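Side-chain contacts in Ketoacyl_synth_N domain-containing protein (PDB 6SMO), which probably takes part, as a beta-ketoacyl synthase family member, in building acyl or polyketide chains on an acyl carrier protein: residues Ala55-Asn60 against Ala76-Leu81; Thr21-Lys26 against Ser322-Ser327; Ala178-Cys183 against Arg230-Glu235; Glu187-Pro192 against Asn196-Thr201. One frame throughout, in Å; residues are numbered along the deposited sequence.

Overall arrangement
Interaction 2 is the buried one: two helices far apart in sequence cross and meet mainly through aliphatic groups. Interaction 1 lies at the surface, where a loop tyrosine meets a helix. Interactions 3 and 4 are partly buried and lie at the two ends of strand 180-187. Residues 178-183 include its start, and 187-192 form the loop that follows it. Their contacts sit on opposite sides of the chain's centre, about 37 Å apart between centres. Interactions 1 and 3 touch, because V77 and L81 pack on L182. Interaction 3 sets a histidine ring against aliphatic carbons, with the polar ends of E179 and H232 bonded elsewhere. Only interaction 4 has hydrogen bonds between its segments.

Interaction 1. Residues Ala55-Asn60 against Ala76-Leu81; sequences AKYINN and AVEMAL
Y57 and E78 mark the nearest approach of the two backbones, with their CA atoms 8.3 Å apart. Residues 55-57 have helical backbone angles without the regular bonds. The loop then runs on to N59. N59 is the N-cap of helix 60-63; N59 OD1 accepts a hydrogen bond from L62 N. Residues 76-81 are a regular part of helix 68-84. The gap between the backbones is bridged by side chains. The CA-CB bond of Y57 points at the helix, and its ring reaches across. M79 comes to meet it. Its chain is extended beyond CG (chi2 168°), which carries the terminal methyl to the phenol end of the ring. M79 CE lies 3.3 Å from Y57 OH and 3.9 Å from Y57 CZ. The two side chains cross at about a right angle. The methyl approaches the ring obliquely. E78 CG lies at the ring edge, near the ring plane, and 4.5 Å from Y57 CD1. The carboxylate of E78 is engaged elsewhere, where OE1 is hydrogen-bonded to Y146 OH. Other residues of the helix, A76, V77 and A80, pack on strand 218-229. The contact is thus a loop packed on the outer side of a helix that covers the central sheet of a thiolase fold.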
loop_
_atom_site.group_PDB
_atom_site.type_symbol
_atom_site.label_atom_id
_atom_site.label_comp_id
_atom_site.label_asym_id
_atom_site.label_seq_id
_atom_site.Cartn_x
_atom_site.Cartn_y
_atom_site.Cartn_z
ATOM N N ALA C 55 23.976 9.566 -5.369
ATOM C CA ALA C 55 24.836 10.149 -4.313
ATOM C C ALA C 55 24.564 11.654 -4.200
ATOM O O ALA C 55 24.507 12.158 -3.060
ATOM C CB ALA C 55 26.289 9.871 -4.614
ATOM N N LYS C 56 24.402 12.337 -5.339
ATOM C CA LYS C 56 24.173 13.806 -5.420
ATOM C C LYS C 56 22.761 14.145 -4.925
ATOM O O LYS C 56 22.617 15.165 -4.223
ATOM C CB LYS C 56 24.374 14.311 -6.853
ATOM C CG LYS C 56 24.425 15.827 -6.997
ATOM C CD LYS C 56 24.419 16.308 -8.433
ATOM C CE LYS C 56 25.723 16.047 -9.156
ATOM N NZ LYS C 56 25.692 16.566 -10.543
ATOM N N TYR C 57 21.764 13.329 -5.286
ATOM C CA TYR C 57 20.326 13.556 -4.978
ATOM C C TYR C 57 20.035 13.210 -3.512
ATOM O O TYR C 57 19.526 14.086 -2.783
ATOM C CB TYR C 57 19.433 12.734 -5.910
ATOM C CG TYR C 57 19.480 13.148 -7.359
ATOM C CD1 TYR C 57 18.669 14.162 -7.840
ATOM C CD2 TYR C 57 20.330 12.518 -8.255
ATOM C CE1 TYR C 57 18.703 14.546 -9.172
ATOM C CE2 TYR C 57 20.377 12.888 -9.589
ATOM C CZ TYR C 57 19.561 13.907 -10.050
ATOM O OH TYR C 57 19.601 14.278 -11.363
ATOM N N ILE C 58 20.342 11.974 -3.105
ATOM C CA ILE C 58 19.986 11.401 -1.770
ATOM C C ILE C 58 21.251 11.315 -0.904
ATOM O O ILE C 58 22.295 10.871 -1.420
ATOM C CB ILE C 58 19.303 10.026 -1.933
ATOM C CG1 ILE C 58 18.105 10.096 -2.884
ATOM C CG2 ILE C 58 18.906 9.453 -0.581
ATOM C CD1 ILE C 58 17.678 8.756 -3.433
ATOM N N ASN C 59 21.142 11.716 0.370
ATOM C CA ASN C 59 22.233 11.656 1.381
ATOM C C ASN C 59 22.465 10.194 1.788
ATOM O O ASN C 59 21.535 9.380 1.624
ATOM C CB ASN C 59 21.933 12.543 2.594
ATOM C CG ASN C 59 20.747 12.067 3.409
ATOM O OD1 ASN C 59 20.866 11.141 4.208
ATOM N ND2 ASN C 59 19.602 12.706 3.226
ATOM N N ASN C 60 23.652 9.889 2.322
ATOM C CA ASN C 60 24.128 8.502 2.591
ATOM C C ASN C 60 23.333 7.864 3.739
ATOM O O ASN C 60 23.162 6.632 3.697
ATOM C CB ASN C 60 25.634 8.456 2.877
ATOM C CG ASN C 60 26.483 8.412 1.624
ATOM O OD1 ASN C 60 26.019 8.007 0.559
ATOM N ND2 ASN C 60 27.737 8.817 1.742
ATOM N N ALA C 76 13.175 10.948 -9.698
ATOM C CA ALA C 76 12.120 11.213 -10.706
ATOM C C ALA C 76 11.219 12.359 -10.227
ATOM O O ALA C 76 10.903 13.242 -11.049
ATOM C CB ALA C 76 11.324 9.957 -10.968
ATOM N N VAL C 77 10.829 12.341 -8.947
ATOM C CA VAL C 77 9.955 13.369 -8.304
ATOM C C VAL C 77 10.699 14.711 -8.268
ATOM O O VAL C 77 10.058 15.741 -8.560
ATOM C CB VAL C 77 9.501 12.926 -6.898
ATOM C CG1 VAL C 77 8.973 14.085 -6.064
ATOM C CG2 VAL C 77 8.465 11.814 -6.972
ATOM N N GLU C 78 11.993 14.699 -7.927
ATOM C CA GLU C 78 12.837 15.919 -7.805
ATOM C C GLU C 78 12.935 16.612 -9.171
ATOM O O GLU C 78 12.798 17.850 -9.206
ATOM C CB GLU C 78 14.223 15.574 -7.252
ATOM C CG GLU C 78 15.119 16.785 -7.039
ATOM C CD GLU C 78 14.530 17.884 -6.167
ATOM O OE1 GLU C 78 14.101 17.577 -5.037
ATOM O OE2 GLU C 78 14.497 19.045 -6.625
ATOM N N MET C 79 13.157 15.843 -10.244
ATOM C CA MET C 79 13.238 16.346 -11.645
ATOM C C MET C 79 11.893 16.965 -12.050
ATOM O O MET C 79 11.910 18.038 -12.685
ATOM C CB MET C 79 13.592 15.219 -12.622
ATOM C CG MET C 79 15.042 14.780 -12.541
ATOM S SD MET C 79 15.362 13.243 -13.444
ATOM C CE MET C 79 17.042 12.905 -12.918
ATOM N N ALA C 80 10.784 16.311 -11.689
ATOM C CA ALA C 80 9.398 16.718 -12.026
ATOM C C ALA C 80 9.039 18.030 -11.312
ATOM O O ALA C 80 8.434 18.904 -11.963
ATOM C CB ALA C 80 8.436 15.610 -11.670
ATOM N N LEU C 81 9.396 18.158 -10.029
ATOM C CA LEU C 81 9.120 19.364 -9.199
ATOM C C LEU C 81 9.959 20.550 -9.694
ATOM O O LEU C 81 9.468 21.692 -9.598
ATOM C CB LEU C 81 9.417 19.063 -7.725
ATOM C CG LEU C 81 8.370 18.224 -6.994
ATOM C CD1 LEU C 81 8.887 17.779 -5.634
ATOM C CD2 LEU C 81 7.062 18.987 -6.837
#

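Interaction 2. Residues Thr21-Lys26 against Ser322-Ser327; sequences TAIKSK and SVLASS
I23 and L324 cross at about a right angle, methyl against methyl. I23 CG2 lies anti to the backbone N and meets L324 CD1 at 4.0 Å. The CB of L324 does not aim straight at the other helix, but the end of its side chain comes nearer. K24 is laid out differently. Its first two torsions are extended and carry K24 CD to 3.6 Å from S327 CB. The bends at chi3 (80°) and chi4 turn CE and NZ toward F328, with K24 CE still 4.1 Å from S327 CB. Methylene carbons thus do the touching. The NZ end makes a cation-pi interaction with the F328 ring and a weak bond to S332 O. The helix segments 21-26 and 322-327 are themselves nearly perpendicular, at 85°, and their axes approach to 10.5 Å. S327 turns its hydroxyl back on its own helix: OG donates to V323 O at 3.2 Å, and CB is left to face K24. Strand 5-13 lies against both helices: A12 touches I23, and V10 touches V323 and S327. No hydrogen bond joins the two segments, and their contact is apolar. K24 adds a cation-pi link to F328 of the same partner helix.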
loop_
_atom_site.group_PDB
_atom_site.type_symbol
_atom_site.label_atom_id
_atom_site.label_comp_id
_atom_site.label_asym_id
_atom_site.label_seq_id
_atom_site.Cartn_x
_atom_site.Cartn_y
_atom_site.Cartn_z
ATOM N N THR C 21 14.122 14.752 -21.617
ATOM C CA THR C 21 14.587 15.244 -22.945
ATOM C C THR C 21 15.469 14.184 -23.619
ATOM O O THR C 21 15.368 14.045 -24.855
ATOM C CB THR C 21 15.321 16.585 -22.827
ATOM O OG1 THR C 21 16.330 16.463 -21.822
ATOM C CG2 THR C 21 14.397 17.733 -22.485
ATOM N N ALA C 22 16.298 13.476 -22.844
ATOM C CA ALA C 22 17.213 12.412 -23.324
ATOM C C ALA C 22 16.402 11.195 -23.793
ATOM O O ALA C 22 16.777 10.602 -24.823
ATOM C CB ALA C 22 18.195 12.036 -22.240
ATOM N N ILE C 23 15.335 10.844 -23.064
ATOM C CA ILE C 23 14.439 9.688 -23.376
ATOM C C ILE C 23 13.634 10.013 -24.641
ATOM O O ILE C 23 13.598 9.157 -25.547
ATOM C CB ILE C 23 13.521 9.346 -22.180
ATOM C CG1 ILE C 23 14.321 8.932 -20.943
ATOM C CG2 ILE C 23 12.506 8.277 -22.563
ATOM C CD1 ILE C 23 13.563 9.074 -19.643
ATOM N N LYS C 24 13.020 11.202 -24.694
ATOM C CA LYS C 24 12.107 11.634 -25.791
ATOM C C LYS C 24 12.873 11.686 -27.120
ATOM O O LYS C 24 12.298 11.267 -28.142
ATOM C CB LYS C 24 11.470 12.992 -25.476
ATOM C CG LYS C 24 10.274 13.351 -26.348
ATOM C CD LYS C 24 9.519 14.576 -25.878
ATOM C CE LYS C 24 10.174 15.879 -26.289
ATOM N NZ LYS C 24 9.886 16.216 -27.703
ATOM N N SER C 25 14.117 12.180 -27.105
ATOM C CA SER C 25 14.997 12.309 -28.297
ATOM C C SER C 25 15.375 10.922 -28.837
ATOM O O SER C 25 15.530 10.797 -30.068
ATOM C CB SER C 25 16.226 13.127 -27.985
ATOM O OG SER C 25 16.983 12.532 -26.942
ATOM N N LYS C 26 15.513 9.925 -27.955
ATOM C CA LYS C 26 15.940 8.544 -28.310
ATOM C C LYS C 26 14.774 7.790 -28.963
ATOM O O LYS C 26 15.004 7.159 -30.013
ATOM C CB LYS C 26 16.445 7.794 -27.073
ATOM C CG LYS C 26 17.249 6.533 -27.367
ATOM C CD LYS C 26 18.668 6.807 -27.819
ATOM C CE LYS C 26 19.454 5.543 -28.098
ATOM N NZ LYS C 26 20.850 5.842 -28.495
ATOM N N SER C 322 2.773 8.618 -20.534
ATOM C CA SER C 322 2.059 9.857 -20.118
ATOM C C SER C 322 3.057 11.004 -19.907
ATOM O O SER C 322 2.680 12.163 -20.168
ATOM C CB SER C 322 1.230 9.623 -18.879
ATOM O OG SER C 322 0.236 8.636 -19.108
ATOM N N VAL C 323 4.271 10.688 -19.442
ATOM C CA VAL C 323 5.393 11.659 -19.260
ATOM C C VAL C 323 5.810 12.188 -20.639
ATOM O O VAL C 323 5.920 13.422 -20.787
ATOM C CB VAL C 323 6.573 11.019 -18.499
ATOM C CG1 VAL C 323 7.887 11.756 -18.729
ATOM C CG2 VAL C 323 6.276 10.911 -17.012
ATOM N N LEU C 324 6.023 11.284 -21.603
ATOM C CA LEU C 324 6.379 11.613 -23.014
ATOM C C LEU C 324 5.230 12.387 -23.674
ATOM O O LEU C 324 5.511 13.424 -24.306
ATOM C CB LEU C 324 6.688 10.322 -23.782
ATOM C CG LEU C 324 8.166 9.943 -23.892
ATOM C CD1 LEU C 324 8.857 9.970 -22.537
ATOM C CD2 LEU C 324 8.320 8.574 -24.537
ATOM N N ALA C 325 3.992 11.899 -23.530
ATOM C CA ALA C 325 2.767 12.475 -24.142
ATOM C C ALA C 325 2.579 13.926 -23.682
ATOM O O ALA C 325 2.163 14.755 -24.515
ATOM C CB ALA C 325 1.567 11.628 -23.795
ATOM N N SER C 326 2.873 14.214 -22.409
ATOM C CA SER C 326 2.808 15.569 -21.798
ATOM C C SER C 326 3.849 16.492 -22.447
ATOM O O SER C 326 3.520 17.672 -22.683
ATOM C CB SER C 326 2.993 15.503 -20.303
ATOM O OG SER C 326 1.944 14.763 -19.695
ATOM N N SER C 327 5.050 15.971 -22.722
ATOM C CA SER C 327 6.175 16.705 -23.365
ATOM C C SER C 327 5.834 17.020 -24.827
ATOM O O SER C 327 6.154 18.138 -25.274
ATOM C CB SER C 327 7.467 15.932 -23.258
ATOM O OG SER C 327 7.834 15.742 -21.900
#

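Interaction 3. Residues Ala178-Cys183 against Arg230-Glu235; sequences AEVMLC and RQHALE
The imidazole of H232 presents one face to E179. E179 CB stands 4.0 Å above the ring plane, offset toward the rim. It is 4.3 Å from the ring centroid and 23° off the ring normal, which makes a CH-pi contact. E179 CG continues alongside, 3.9 Å from H232 CD2. V180 meets the ring from another direction. Its CG2 approaches H232 CE1 obliquely at 3.9 Å. The ring thus touches one residue through CD2 and the next through CE1. H232 holds CG anti to the backbone N (chi1 -176°), and this extends the ring from the helix toward the start of the strand. E179 and V180 each cross H232 at about a right angle.

The carboxylate plane of E179 is 39° from the ring plane. The glutamate chain bends at chi2, and its end leads away to a salt bridge between OE2 and R95 NE. E179 OE2 remains 6.4 Å from H232 NE2. The histidine uses ND1 for a hydrogen bond with E228 OE1, which ties the ring to the chain just before its own helix and should limit its rotation.

Helix 230-235 follows directly on strand 218-229, and E229 accepts from its first turn at Q231 N and H232 N. E179 is joined by backbone bonds to both E229 and R95. V180 also packs on V96 of strand 96-101. The short helix therefore sits at the end of the central sheet, where strand 180-187 begins between strands 96-101 and 218-229, and H232 covers that corner.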
loop_
_atom_site.group_PDB
_atom_site.type_symbol
_atom_site.label_atom_id
_atom_site.label_comp_id
_atom_site.label_asym_id
_atom_site.label_seq_id
_atom_site.Cartn_x
_atom_site.Cartn_y
_atom_site.Cartn_z
ATOM N N ALA C 178 -6.850 17.633 -2.540
ATOM C CA ALA C 178 -5.543 18.331 -2.586
ATOM C C ALA C 178 -5.447 19.185 -3.857
ATOM O O ALA C 178 -6.165 18.883 -4.829
ATOM C CB ALA C 178 -4.425 17.320 -2.514
ATOM N N GLU C 179 -4.588 20.210 -3.839
ATOM C CA GLU C 179 -4.351 21.144 -4.975
ATOM C C GLU C 179 -3.245 20.597 -5.884
ATOM O O GLU C 179 -3.357 20.784 -7.108
ATOM C CB GLU C 179 -3.971 22.541 -4.476
ATOM C CG GLU C 179 -5.154 23.484 -4.372
ATOM C CD GLU C 179 -6.221 23.035 -3.390
ATOM O OE1 GLU C 179 -7.376 22.847 -3.817
ATOM O OE2 GLU C 179 -5.891 22.873 -2.199
ATOM N N VAL C 180 -2.212 19.977 -5.302
ATOM C CA VAL C 180 -1.047 19.390 -6.034
ATOM C C VAL C 180 -0.981 17.890 -5.724
ATOM O O VAL C 180 -1.390 17.498 -4.615
ATOM C CB VAL C 180 0.270 20.100 -5.659
ATOM C CG1 VAL C 180 1.413 19.692 -6.577
ATOM C CG2 VAL C 180 0.117 21.615 -5.649
ATOM N N MET C 181 -0.488 17.091 -6.676
ATOM C CA MET C 181 -0.311 15.620 -6.536
ATOM C C MET C 181 0.947 15.170 -7.289
ATOM O O MET C 181 1.040 15.444 -8.501
ATOM C CB MET C 181 -1.521 14.861 -7.091
ATOM C CG MET C 181 -2.678 14.770 -6.117
ATOM S SD MET C 181 -2.291 13.708 -4.705
ATOM C CE MET C 181 -3.857 13.735 -3.833
ATOM N N LEU C 182 1.866 14.500 -6.587
ATOM C CA LEU C 182 3.052 13.825 -7.180
ATOM C C LEU C 182 2.667 12.378 -7.507
ATOM O O LEU C 182 2.932 11.489 -6.674
ATOM C CB LEU C 182 4.231 13.884 -6.198
ATOM C CG LEU C 182 5.002 15.204 -6.151
ATOM C CD1 LEU C 182 5.705 15.477 -7.472
ATOM C CD2 LEU C 182 4.096 16.368 -5.777
ATOM N N CYS C 183 2.043 12.168 -8.670
ATOM C CA CYS C 183 1.583 10.844 -9.169
ATOM C C CYS C 183 2.636 10.255 -10.115
ATOM O O CYS C 183 3.258 11.033 -10.865
ATOM C CB CYS C 183 0.241 10.956 -9.881
ATOM S SG CYS C 183 0.324 11.888 -11.431
ATOM N N ARG C 230 -6.252 23.445 -12.006
ATOM C CA ARG C 230 -6.033 24.372 -13.150
ATOM C C ARG C 230 -5.908 25.815 -12.644
ATOM O O ARG C 230 -4.975 26.511 -13.092
ATOM C CB ARG C 230 -7.171 24.250 -14.168
ATOM C CG ARG C 230 -6.935 25.015 -15.463
ATOM C CD ARG C 230 -7.937 24.650 -16.540
ATOM N NE ARG C 230 -7.801 25.485 -17.726
ATOM C CZ ARG C 230 -8.291 26.717 -17.861
ATOM N NH1 ARG C 230 -8.103 27.377 -18.991
ATOM N NH2 ARG C 230 -8.963 27.290 -16.876
ATOM N N GLN C 231 -6.813 26.245 -11.759
ATOM C CA GLN C 231 -6.848 27.627 -11.206
ATOM C C GLN C 231 -5.594 27.870 -10.355
ATOM O O GLN C 231 -5.058 28.991 -10.421
ATOM C CB GLN C 231 -8.131 27.865 -10.404
ATOM C CG GLN C 231 -9.401 27.800 -11.245
ATOM C CD GLN C 231 -9.446 28.853 -12.326
ATOM O OE1 GLN C 231 -9.608 28.550 -13.505
ATOM N NE2 GLN C 231 -9.293 30.106 -11.930
ATOM N N HIS C 232 -5.143 26.860 -9.602
ATOM C CA HIS C 232 -3.909 26.905 -8.769
ATOM C C HIS C 232 -2.677 27.093 -9.665
ATOM O O HIS C 232 -1.753 27.817 -9.244
ATOM C CB HIS C 232 -3.786 25.644 -7.901
ATOM C CG HIS C 232 -2.622 25.666 -6.968
ATOM N ND1 HIS C 232 -1.363 25.236 -7.344
ATOM C CD2 HIS C 232 -2.516 26.067 -5.681
ATOM C CE1 HIS C 232 -0.533 25.367 -6.329
ATOM N NE2 HIS C 232 -1.216 25.875 -5.295
ATOM N N ALA C 233 -2.667 26.459 -10.843
ATOM C CA ALA C 233 -1.567 26.525 -11.836
ATOM C C ALA C 233 -1.529 27.917 -12.481
ATOM O O ALA C 233 -0.422 28.477 -12.606
ATOM C CB ALA C 233 -1.735 25.440 -12.871
ATOM N N LEU C 234 -2.694 28.443 -12.878
ATOM C CA LEU C 234 -2.851 29.793 -13.489
ATOM C C LEU C 234 -2.491 30.877 -12.463
ATOM O O LEU C 234 -1.957 31.924 -12.884
ATOM C CB LEU C 234 -4.291 29.963 -13.987
ATOM C CG LEU C 234 -4.668 29.130 -15.212
ATOM C CD1 LEU C 234 -6.179 29.076 -15.387
ATOM C CD2 LEU C 234 -4.007 29.674 -16.469
ATOM N N GLU C 235 -2.769 30.631 -11.177
ATOM C CA GLU C 235 -2.509 31.567 -10.048
ATOM C C GLU C 235 -1.017 31.926 -10.013
ATOM O O GLU C 235 -0.706 33.133 -10.025
ATOM C CB GLU C 235 -2.958 30.942 -8.723
ATOM C CG GLU C 235 -3.060 31.929 -7.569
ATOM C CD GLU C 235 -1.744 32.330 -6.925
ATOM O OE1 GLU C 235 -1.576 33.528 -6.622
ATOM O OE2 GLU C 235 -0.892 31.442 -6.717
#

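Interaction 4. Residues Glu187-Pro192 against Asn196-Thr201; sequences EHLSSP and NLLEKT
P192 and N196 meet in the first turn of helix 192-204, just after the loop that leaves strand 180-187. S191 occupies the N-cap position, but its side chain makes no capping bond. P192 follows as the first helical residue, a place where proline fits well because no backbone N-H is needed there. The first-turn bond is N196 N to P192 O, 3.2 Å long and nearly straight at 166°. The donor stands above the carbonyl plane, not on a lone pair. The amide of N196 turns back on the same acceptor. Its CG lies beside the backbone N (chi1 -74°), and this brings ND2 to 2.8 Å from P192 O. That second bond is weak, since its N-H...O angle is only 124°.

The loop also meets the helix two residues further on, at L198. L189 points at L198, and the two side chains cross at about a right angle. A single methyl, L198 CD1, does the touching. It lies 4.0 Å from L189 CD1, 4.0 Å from L189 CD2 and close to L189 CB, so it rests against the branched end of L189. I46 of strand 46-47 touches both leucines, and F218 packs on L198. P192 and N196 also pack on I152 of the neighbouring PKS_KS domain-containing protein, and L197 packs on its F165.

The contact thus has two kinds of chemistry. The carbonyl of P192 is gripped by one good bond and one weak one at the helix start. The buried leucines add apolar packing between loop and helix, completed by I46 and F218.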
loop_
_atom_site.group_PDB
_atom_site.type_symbol
_atom_site.label_atom_id
_atom_site.label_comp_id
_atom_site.label_asym_id
_atom_site.label_seq_id
_atom_site.Cartn_x
_atom_site.Cartn_y
_atom_site.Cartn_z
ATOM N N GLU C 187 10.122 1.009 -10.484
ATOM C CA GLU C 187 10.397 -0.446 -10.419
ATOM C C GLU C 187 11.907 -0.705 -10.461
ATOM O O GLU C 187 12.614 -0.008 -11.184
ATOM C CB GLU C 187 9.808 -1.155 -11.639
ATOM C CG GLU C 187 8.297 -1.260 -11.657
ATOM C CD GLU C 187 7.668 -2.206 -10.655
ATOM O OE1 GLU C 187 6.450 -2.186 -10.531
ATOM O OE2 GLU C 187 8.401 -2.946 -10.005
ATOM N N HIS C 188 12.352 -1.685 -9.679
ATOM C CA HIS C 188 13.733 -2.241 -9.678
ATOM C C HIS C 188 13.650 -3.755 -9.908
ATOM O O HIS C 188 13.118 -4.455 -9.022
ATOM C CB HIS C 188 14.455 -1.894 -8.369
ATOM C CG HIS C 188 15.854 -2.411 -8.308
ATOM N ND1 HIS C 188 16.908 -1.761 -8.920
ATOM C CD2 HIS C 188 16.375 -3.508 -7.719
ATOM C CE1 HIS C 188 18.020 -2.436 -8.707
ATOM N NE2 HIS C 188 17.720 -3.512 -7.972
ATOM N N LEU C 189 14.153 -4.232 -11.053
ATOM C CA LEU C 189 14.004 -5.638 -11.521
ATOM C C LEU C 189 15.371 -6.334 -11.597
ATOM O O LEU C 189 15.409 -7.480 -12.090
ATOM C CB LEU C 189 13.331 -5.630 -12.898
ATOM C CG LEU C 189 12.035 -4.825 -13.011
ATOM C CD1 LEU C 189 11.559 -4.773 -14.454
ATOM C CD2 LEU C 189 10.949 -5.398 -12.114
ATOM N N SER C 190 16.443 -5.688 -11.123
ATOM C CA SER C 190 17.849 -6.148 -11.290
ATOM C C SER C 190 18.280 -7.066 -10.136
ATOM O O SER C 190 19.395 -7.618 -10.224
ATOM C CB SER C 190 18.789 -4.977 -11.431
ATOM O OG SER C 190 18.547 -4.284 -12.646
ATOM N N SER C 191 17.445 -7.229 -9.102
ATOM C CA SER C 191 17.722 -8.104 -7.929
ATOM C C SER C 191 17.620 -9.568 -8.351
ATOM O O SER C 191 16.666 -9.950 -9.027
ATOM C CB SER C 191 16.809 -7.788 -6.770
ATOM O OG SER C 191 15.457 -8.083 -7.081
ATOM N N PRO C 192 18.597 -10.426 -7.970
ATOM C CA PRO C 192 18.674 -11.807 -8.459
ATOM C C PRO C 192 17.364 -12.615 -8.499
ATOM O O PRO C 192 17.204 -13.386 -9.429
ATOM C CB PRO C 192 19.638 -12.461 -7.458
ATOM C CG PRO C 192 20.576 -11.343 -7.068
ATOM C CD PRO C 192 19.710 -10.099 -7.062
ATOM N N ASN C 196 15.990 -13.464 -12.354
ATOM C CA ASN C 196 15.934 -14.875 -12.827
ATOM C C ASN C 196 14.481 -15.264 -13.134
ATOM O O ASN C 196 14.280 -16.095 -14.042
ATOM C CB ASN C 196 16.558 -15.842 -11.817
ATOM C CG ASN C 196 18.070 -15.762 -11.777
ATOM O OD1 ASN C 196 18.735 -16.013 -12.779
ATOM N ND2 ASN C 196 18.620 -15.428 -10.622
ATOM N N LEU C 197 13.515 -14.690 -12.407
ATOM C CA LEU C 197 12.062 -14.964 -12.571
ATOM C C LEU C 197 11.593 -14.449 -13.938
ATOM O O LEU C 197 10.995 -15.242 -14.690
ATOM C CB LEU C 197 11.283 -14.293 -11.434
ATOM C CG LEU C 197 9.799 -14.649 -11.354
ATOM C CD1 LEU C 197 9.603 -16.024 -10.733
ATOM C CD2 LEU C 197 9.027 -13.598 -10.571
ATOM N N LEU C 198 11.859 -13.173 -14.241
ATOM C CA LEU C 198 11.391 -12.482 -15.474
ATOM C C LEU C 198 12.104 -13.047 -16.710
ATOM O O LEU C 198 11.476 -13.069 -17.786
ATOM C CB LEU C 198 11.641 -10.974 -15.348
ATOM C CG LEU C 198 10.815 -10.238 -14.292
ATOM C CD1 LEU C 198 11.130 -8.751 -14.306
ATOM C CD2 LEU C 198 9.324 -10.464 -14.495
ATOM N N GLU C 199 13.361 -13.480 -16.565
ATOM C CA GLU C 199 14.203 -13.990 -17.683
ATOM C C GLU C 199 13.681 -15.350 -18.171
ATOM O O GLU C 199 13.943 -15.679 -19.344
ATOM C CB GLU C 199 15.670 -14.091 -17.259
ATOM C CG GLU C 199 16.401 -12.761 -17.304
ATOM C CD GLU C 199 17.865 -12.816 -16.900
ATOM O OE1 GLU C 199 18.651 -12.005 -17.428
ATOM O OE2 GLU C 199 18.216 -13.662 -16.054
ATOM N N LYS C 200 12.978 -16.106 -17.318
ATOM C CA LYS C 200 12.495 -17.480 -17.625
ATOM C C LYS C 200 10.978 -17.474 -17.866
ATOM O O LYS C 200 10.570 -17.684 -19.025
ATOM C CB LYS C 200 12.873 -18.444 -16.495
ATOM C CG LYS C 200 12.726 -19.921 -16.840
ATOM C CD LYS C 200 13.044 -20.853 -15.691
ATOM C CE LYS C 200 12.969 -22.317 -16.075
ATOM N NZ LYS C 200 11.576 -22.749 -16.342
ATOM N N THR C 201 10.182 -17.235 -16.817
ATOM C CA THR C 201 8.723 -17.541 -16.756
ATOM C C THR C 201 7.911 -16.565 -17.620
ATOM O O THR C 201 6.991 -17.040 -18.318
ATOM C CB THR C 201 8.214 -17.538 -15.309
ATOM O OG1 THR C 201 8.571 -16.294 -14.706
ATOM C CG2 THR C 201 8.768 -18.685 -14.490
#